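PDB 4INZ: soluble epoxide hydrolase from Bacillus megaterium, which belongs to the alpha/beta hydrolase fold family and is a soluble member of the epoxide hydrolase group. Local coordinates for residues D59-S62 with N63-T67; K163-K167 with Q168-D172. The protein carries 1 engineered substitution. All coordinates share one frame; numbering follows the deposited sequence.

Interaction 1 of 2, residues D59-S62 with N63-T67; sequences DEFS and NDFHT
Phe61 and Phe65 share one first torsion, with CG anti to the carbonyl carbon (chi1 -67° and -69°), and both rings leave the backbone in the same sense, without stacking. The touch is slight: Phe61 CB stands 4.2 Å from Phe65 CD1, which reaches the edge of the Phe61 ring near its plane. In Thr67 the same position, anti to the carbonyl carbon, is taken by CG2. This methyl lies 3.6 Å from the carbonyl carbon of Phe61 and also meets Phe61 CB.

The backbone turn is gripped at Phe61 O, which takes two N-H groups. Phe65 N donates at 2.8 Å, nearly in line with the C=O bond, but the hydrogen bond is bent at the hydrogen (131°). Asp64 N donates at 3.2 Å from well above the carbonyl plane. The same oxygen sits at the edge of the Phe65 ring, in its plane.

This turn is the second connection of a beta-alpha-beta unit. It leads from helix 55-61 into strand 66-70, which lies parallel to strand 40-44 in the central sheet. Phe61 and Phe65 both touch Met41 of that strand. Helix 291-303 packs against Phe61 through Asn295, Met298 and Trp299.

A water bridges the turn. It donates to Glu60 O and to Asp64 OD2, each at 2.7 Å, and accepts a weak bond from Asn63 N. Ser62 CB, in a buried residue, rests 3.6 Å from Thr67 OG1. Ser62 OG is bonded back to Ile58 O and also to Lys35 NZ, while Thr67 OG1 is bonded to Lys35 O.

Interaction 2 of 2, residues K163-K167 with Q168-D172; sequences KWFQK and QEVQD
Val170 CG2 sits over one face of the Trp164 indole. The methyl is 3.6 Å from the centroid of the six-membered ring and only 15° off the ring normal, a clear CH-pi contact. The Trp164 side chain leaves its backbone with CG opposite N (chi1 -176°), which carries the indole across to the start of the next helix. The same methyl lies 3.1 Å from Trp164 O, so it packs closely against both the carbonyl and the ring, which meet it from directions roughly at right angles. The other branch, Val170 CG1, meets Phe165 CD1 at 3.8 Å, and the two side chains cross at about a right angle. Val170 thus divides its methyls between two neighbouring aromatic residues. Leu217 of helix 213-220 touches both Phe165 and Val170, and Tyr173 meets Trp164 edge-to-face.

The backbone here links helix 160-164 to helix 169-193. A type I beta turn runs from Trp164 to Lys167, with Lys167 N bonded to Trp164 O at 2.8 Å. The next bond, Val170 N to Lys167 O, is straight but weak at 3.4 Å.

The solvent side is looser. Glu169 approaches the pyrrole edge of Trp164, with its carboxylate plane turned 70° from the ring. Its carboxylate carbon CD is 3.7 Å from Trp164 NE1, but no hydrogen bond joins the two side chains. Lys167 bends at its second and third torsions and its end leads away. Its NZ remains 5.7 Å from Glu169 OE1, so opposite charges are near without contact.

The chemistry implies a contact that is mainly apolar and CH-pi in character, centred on Val170, while any attraction between Lys167 and Glu169 is probably weak at this distance.

How the interactions relate
Interaction 1 comes first along the chain and closes before interaction 2 opens. Their centres are 38 Å apart, and their nearest atoms about 27 Å, so they do not touch. They lie on opposite sides of the chain's centre. Both belong to the alpha/beta hydrolase fold, yet they lie in different parts of it. Interaction 1 joins helix 55-61 to strand 66-70 of the central eight-stranded sheet. Interaction 2 joins two helices, 160-164 and 169-193, in the helical region between strands 131-137 and 248-253. In this family such an insertion usually forms the cap. One contact lies at a helix-to-strand connection, the other at a helix-to-helix connection.

Interaction 1 of 2, residues D59-S62 with N63-T67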
ATOM      1  N   ASP A  59       5.624 -15.099  -6.691  1.00 20.89           N
ATOM      2  CA  ASP A  59       6.241 -16.400  -6.962  1.00 23.39           C
ATOM      3  C   ASP A  59       5.650 -17.514  -6.102  1.00 22.56           C
ATOM      4  O   ASP A  59       5.460 -18.646  -6.566  1.00 24.14           O
ATOM      5  CB  ASP A  59       7.759 -16.334  -6.779  1.00 29.14           C
ATOM      6  CG  ASP A  59       8.442 -15.515  -7.863  1.00 36.59           C
ATOM      7  OD1 ASP A  59       7.820 -15.280  -8.926  1.00 38.37           O
ATOM      8  OD2 ASP A  59       9.604 -15.110  -7.653  1.00 40.48           O
ATOM      9  N   GLU A  60       5.348 -17.194  -4.850  1.00 20.19           N
ATOM     10  CA  GLU A  60       4.910 -18.219  -3.911  1.00 19.32           C
ATOM     11  C   GLU A  60       3.452 -18.615  -4.109  1.00 20.36           C
ATOM     12  O   GLU A  60       3.103 -19.791  -4.019  1.00 23.87           O
ATOM     13  CB  GLU A  60       5.131 -17.761  -2.463  1.00 21.58           C
ATOM     14  CG  GLU A  60       4.524 -18.697  -1.428  1.00 24.23           C
ATOM     15  CD  GLU A  60       5.257 -20.037  -1.306  1.00 28.74           C
ATOM     16  OE1 GLU A  60       6.376 -20.178  -1.844  1.00 29.07           O
ATOM     17  OE2 GLU A  60       4.705 -20.954  -0.662  1.00 31.22           O
ATOM     18  N   PHE A  61       2.598 -17.634  -4.373  1.00 18.85           N
ATOM     19  CA  PHE A  61       1.155 -17.891  -4.398  1.00 19.27           C
ATOM     20  C   PHE A  61       0.562 -18.112  -5.784  1.00 22.38           C
ATOM     21  O   PHE A  61      -0.626 -18.412  -5.907  1.00 23.02           O
ATOM     22  CB  PHE A  61       0.409 -16.794  -3.634  1.00 19.67           C
ATOM     23  CG  PHE A  61       0.704 -16.811  -2.167  1.00 21.38           C
ATOM     24  CD1 PHE A  61      -0.014 -17.639  -1.315  1.00 21.86           C
ATOM     25  CD2 PHE A  61       1.738 -16.044  -1.644  1.00 21.00           C
ATOM     26  CE1 PHE A  61       0.280 -17.682   0.038  1.00 22.88           C
ATOM     27  CE2 PHE A  61       2.040 -16.087  -0.293  1.00 20.73           C
ATOM     28  CZ  PHE A  61       1.308 -16.905   0.547  1.00 21.36           C
ATOM     29  N   SER A  62       1.392 -18.002  -6.819  1.00 21.93           N
ATOM     30  CA  SER A  62       0.903 -18.162  -8.193  1.00 23.98           C
ATOM     31  C   SER A  62       0.607 -19.608  -8.614  1.00 26.92           C
ATOM     32  O   SER A  62       0.050 -19.840  -9.689  1.00 29.07           O
ATOM     33  CB  SER A  62       1.860 -17.502  -9.190  1.00 24.58           C
ATOM     34  OG  SER A  62       3.166 -18.041  -9.085  1.00 25.69           O
ATOM     35  N   ASN A  63       0.966 -20.579  -7.783  1.00 29.27           N
ATOM     36  CA  ASN A  63       0.618 -21.966  -8.081  1.00 31.81           C
ATOM     37  C   ASN A  63      -0.789 -22.304  -7.609  1.00 30.04           C
ATOM     38  O   ASN A  63      -1.356 -23.320  -8.008  1.00 32.35           O
ATOM     39  CB  ASN A  63       1.624 -22.937  -7.457  1.00 36.84           C
ATOM     40  CG  ASN A  63       3.043 -22.683  -7.918  1.00 41.42           C
ATOM     41  OD1 ASN A  63       3.933 -22.429  -7.105  1.00 44.56           O
ATOM     42  ND2 ASN A  63       3.265 -22.745  -9.228  1.00 42.04           N
ATOM     43  N   ASP A  64      -1.351 -21.448  -6.761  1.00 27.17           N
ATOM     44  CA  ASP A  64      -2.665 -21.707  -6.182  1.00 27.33           C
ATOM     45  C   ASP A  64      -3.656 -20.569  -6.402  1.00 26.69           C
ATOM     46  O   ASP A  64      -4.866 -20.748  -6.223  1.00 27.96           O
ATOM     47  CB  ASP A  64      -2.528 -22.005  -4.685  1.00 30.01           C
ATOM     48  CG  ASP A  64      -1.789 -23.301  -4.418  1.00 32.45           C
ATOM     49  OD1 ASP A  64      -2.433 -24.364  -4.490  1.00 35.67           O
ATOM     50  OD2 ASP A  64      -0.567 -23.263  -4.146  1.00 32.61           O
ATOM     51  N   PHE A  65      -3.142 -19.411  -6.798  1.00 23.87           N
ATOM     52  CA  PHE A  65      -3.959 -18.217  -6.992  1.00 24.04           C
ATOM     53  C   PHE A  65      -3.573 -17.515  -8.294  1.00 23.39           C
ATOM     54  O   PHE A  65      -2.468 -17.695  -8.803  1.00 22.83           O
ATOM     55  CB  PHE A  65      -3.727 -17.219  -5.853  1.00 23.30           C
ATOM     56  CG  PHE A  65      -4.262 -17.663  -4.515  1.00 25.52           C
ATOM     57  CD1 PHE A  65      -3.457 -18.359  -3.622  1.00 24.67           C
ATOM     58  CD2 PHE A  65      -5.562 -17.349  -4.136  1.00 24.82           C
ATOM     59  CE1 PHE A  65      -3.951 -18.759  -2.381  1.00 25.46           C
ATOM     60  CE2 PHE A  65      -6.065 -17.741  -2.897  1.00 26.19           C
ATOM     61  CZ  PHE A  65      -5.261 -18.443  -2.017  1.00 26.57           C
ATOM     62  N   HIS A  66      -4.486 -16.704  -8.820  1.00 22.72           N
ATOM     63  CA  HIS A  66      -4.145 -15.759  -9.869  1.00 22.54           C
ATOM     64  C   HIS A  66      -3.607 -14.518  -9.174  1.00 22.92           C
ATOM     65  O   HIS A  66      -4.378 -13.692  -8.677  1.00 23.71           O
ATOM     66  CB  HIS A  66      -5.376 -15.402 -10.711  1.00 25.28           C
ATOM     67  CG  HIS A  66      -5.083 -14.472 -11.848  1.00 29.08           C
ATOM     68  ND1 HIS A  66      -6.076 -13.838 -12.567  1.00 29.70           N
ATOM     69  CD2 HIS A  66      -3.909 -14.066 -12.391  1.00 30.21           C
ATOM     70  CE1 HIS A  66      -5.527 -13.087 -13.505  1.00 30.41           C
ATOM     71  NE2 HIS A  66      -4.213 -13.207 -13.421  1.00 29.34           N
ATOM     72  N   THR A  67      -2.285 -14.399  -9.122  1.00 22.22           N
ATOM     73  CA  THR A  67      -1.651 -13.286  -8.421  1.00 20.37           C
ATOM     74  C   THR A  67      -1.487 -12.100  -9.358  1.00 21.06           C
ATOM     75  O   THR A  67      -0.822 -12.202 -10.384  1.00 22.88           O
ATOM     76  CB  THR A  67      -0.269 -13.683  -7.865  1.00 22.41           C
ATOM     77  OG1 THR A  67       0.548 -14.174  -8.932  1.00 23.31           O
ATOM     78  CG2 THR A  67      -0.414 -14.765  -6.802  1.00 22.59           C
TER
HETATM   79  O   HOH W   1       0.954 -21.204  -4.851  1.00 34.51           O

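Interaction 2 of 2, residues K163-K167 with Q168-D172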
ATOM      1  N   LYS A 163       3.533  16.350   5.925  1.00 34.47           N
ATOM      2  CA  LYS A 163       3.404  17.797   5.853  1.00 35.09           C
ATOM      3  C   LYS A 163       4.479  18.354   4.922  1.00 35.06           C
ATOM      4  O   LYS A 163       4.206  19.202   4.074  1.00 34.44           O
ATOM      5  CB  LYS A 163       3.510  18.412   7.251  1.00 40.15           C
ATOM      6  CG  LYS A 163       3.431  19.931   7.292  1.00 44.14           C
ATOM      7  CD  LYS A 163       2.161  20.461   6.652  1.00 46.31           C
ATOM      8  CE  LYS A 163       1.935  21.926   7.027  1.00 49.40           C
ATOM      9  NZ  LYS A 163       1.577  22.078   8.467  1.00 51.87           N
ATOM     10  N   TRP A 164       5.702  17.853   5.064  1.00 34.09           N
ATOM     11  CA  TRP A 164       6.795  18.292   4.209  1.00 31.47           C
ATOM     12  C   TRP A 164       6.498  17.992   2.740  1.00 30.45           C
ATOM     13  O   TRP A 164       6.837  18.784   1.859  1.00 29.82           O
ATOM     14  CB  TRP A 164       8.110  17.642   4.643  1.00 34.20           C
ATOM     15  CG  TRP A 164       9.302  18.121   3.882  1.00 34.07           C
ATOM     16  CD1 TRP A 164       9.706  19.415   3.722  1.00 35.67           C
ATOM     17  CD2 TRP A 164      10.261  17.312   3.190  1.00 34.45           C
ATOM     18  NE1 TRP A 164      10.850  19.461   2.968  1.00 35.59           N
ATOM     19  CE2 TRP A 164      11.212  18.185   2.627  1.00 34.46           C
ATOM     20  CE3 TRP A 164      10.403  15.935   2.986  1.00 36.01           C
ATOM     21  CZ2 TRP A 164      12.290  17.727   1.873  1.00 34.57           C
ATOM     22  CZ3 TRP A 164      11.479  15.482   2.237  1.00 36.88           C
ATOM     23  CH2 TRP A 164      12.408  16.376   1.693  1.00 36.14           C
ATOM     24  N   PHE A 165       5.854  16.857   2.477  1.00 28.93           N
ATOM     25  CA  PHE A 165       5.520  16.482   1.097  1.00 26.62           C
ATOM     26  C   PHE A 165       4.583  17.482   0.426  1.00 28.01           C
ATOM     27  O   PHE A 165       4.365  17.420  -0.781  1.00 28.61           O
ATOM     28  CB  PHE A 165       4.900  15.084   1.027  1.00 25.27           C
ATOM     29  CG  PHE A 165       5.901  13.965   1.089  1.00 25.38           C
ATOM     30  CD1 PHE A 165       7.218  14.204   1.456  1.00 24.94           C
ATOM     31  CD2 PHE A 165       5.520  12.667   0.775  1.00 26.02           C
ATOM     32  CE1 PHE A 165       8.138  13.165   1.518  1.00 25.63           C
ATOM     33  CE2 PHE A 165       6.435  11.621   0.834  1.00 27.15           C
ATOM     34  CZ  PHE A 165       7.745  11.871   1.202  1.00 27.78           C
ATOM     35  N   GLN A 166       4.014  18.394   1.208  1.00 31.12           N
ATOM     36  CA  GLN A 166       3.143  19.421   0.647  1.00 32.69           C
ATOM     37  C   GLN A 166       3.984  20.490  -0.055  1.00 34.28           C
ATOM     38  O   GLN A 166       3.493  21.200  -0.937  1.00 35.54           O
ATOM     39  CB  GLN A 166       2.269  20.059   1.737  1.00 32.87           C
ATOM     40  CG  GLN A 166       1.541  19.059   2.645  1.00 32.88           C
ATOM     41  CD  GLN A 166       0.525  18.201   1.903  1.00 33.09           C
ATOM     42  OE1 GLN A 166      -0.258  18.702   1.097  1.00 34.29           O
ATOM     43  NE2 GLN A 166       0.532  16.903   2.181  1.00 31.60           N
ATOM     44  N   LYS A 167       5.256  20.593   0.333  1.00 34.47           N
ATOM     45  CA  LYS A 167       6.134  21.648  -0.175  1.00 35.15           C
ATOM     46  C   LYS A 167       6.637  21.366  -1.591  1.00 37.98           C
ATOM     47  O   LYS A 167       6.855  20.216  -1.969  1.00 37.37           O
ATOM     48  CB  LYS A 167       7.325  21.853   0.767  1.00 38.03           C
ATOM     49  CG  LYS A 167       6.933  22.197   2.195  1.00 42.69           C
ATOM     50  CD  LYS A 167       6.601  23.674   2.351  1.00 47.90           C
ATOM     51  CE  LYS A 167       7.866  24.512   2.476  1.00 50.52           C
ATOM     52  NZ  LYS A 167       7.568  25.972   2.576  1.00 52.19           N
ATOM     53  N   GLN A 168       6.839  22.425  -2.367  1.00 41.01           N
ATOM     54  CA  GLN A 168       7.270  22.270  -3.753  1.00 42.67           C
ATOM     55  C   GLN A 168       8.686  21.713  -3.892  1.00 39.70           C
ATOM     56  O   GLN A 168       9.015  21.108  -4.906  1.00 39.97           O
ATOM     57  CB  GLN A 168       7.141  23.592  -4.518  1.00 47.31           C
ATOM     58  CG  GLN A 168       5.709  23.938  -4.899  1.00 52.26           C
ATOM     59  CD  GLN A 168       5.048  22.851  -5.739  1.00 55.93           C
ATOM     60  OE1 GLN A 168       5.604  22.393  -6.741  1.00 56.35           O
ATOM     61  NE2 GLN A 168       3.858  22.429  -5.326  1.00 57.09           N
ATOM     62  N   GLU A 169       9.521  21.908  -2.877  1.00 35.90           N
ATOM     63  CA  GLU A 169      10.911  21.474  -2.971  1.00 33.92           C
ATOM     64  C   GLU A 169      11.057  19.951  -2.992  1.00 31.11           C
ATOM     65  O   GLU A 169      12.092  19.436  -3.408  1.00 31.22           O
ATOM     66  CB  GLU A 169      11.745  22.054  -1.823  1.00 35.90           C
ATOM     67  CG  GLU A 169      11.437  21.432  -0.472  1.00 38.17           C
ATOM     68  CD  GLU A 169      12.446  21.811   0.593  1.00 42.45           C
ATOM     69  OE1 GLU A 169      12.112  22.636   1.464  1.00 45.93           O
ATOM     70  OE2 GLU A 169      13.572  21.276   0.567  1.00 42.13           O
ATOM     71  N   VAL A 170      10.026  19.230  -2.551  1.00 29.34           N
ATOM     72  CA  VAL A 170      10.160  17.788  -2.355  1.00 28.10           C
ATOM     73  C   VAL A 170      10.343  17.018  -3.661  1.00 29.65           C
ATOM     74  O   VAL A 170      11.092  16.041  -3.706  1.00 31.10           O
ATOM     75  CB  VAL A 170       8.989  17.190  -1.535  1.00 29.94           C
ATOM     76  CG1 VAL A 170       9.121  15.673  -1.441  1.00 28.88           C
ATOM     77  CG2 VAL A 170       8.963  17.794  -0.142  1.00 32.61           C
ATOM     78  N   GLN A 171       9.668  17.443  -4.725  1.00 28.67           N
ATOM     79  CA  GLN A 171       9.839  16.748  -5.996  1.00 30.99           C
ATOM     80  C   GLN A 171      11.306  16.744  -6.419  1.00 30.31           C
ATOM     81  O   GLN A 171      11.858  15.700  -6.757  1.00 31.37           O
ATOM     82  CB  GLN A 171       8.962  17.329  -7.109  1.00 32.61           C
ATOM     83  CG  GLN A 171       9.106  16.549  -8.407  1.00 34.38           C
ATOM     84  CD  GLN A 171       8.153  16.995  -9.494  1.00 34.08           C
ATOM     85  OE1 GLN A 171       7.312  17.871  -9.285  1.00 35.77           O
ATOM     86  NE2 GLN A 171       8.273  16.381 -10.668  1.00 32.05           N
ATOM     87  N   ASP A 172      11.935  17.914  -6.403  1.00 30.25           N
ATOM     88  CA  ASP A 172      13.350  18.007  -6.746  1.00 31.01           C
ATOM     89  C   ASP A 172      14.197  17.151  -5.797  1.00 29.52           C
ATOM     90  O   ASP A 172      15.147  16.490  -6.223  1.00 28.82           O
ATOM     91  CB  ASP A 172      13.824  19.466  -6.732  1.00 32.81           C
ATOM     92  CG  ASP A 172      15.333  19.595  -6.855  1.00 36.76           C
ATOM     93  OD1 ASP A 172      15.854  19.450  -7.983  1.00 36.51           O
ATOM     94  OD2 ASP A 172      16.001  19.847  -5.824  1.00 37.49           O
TER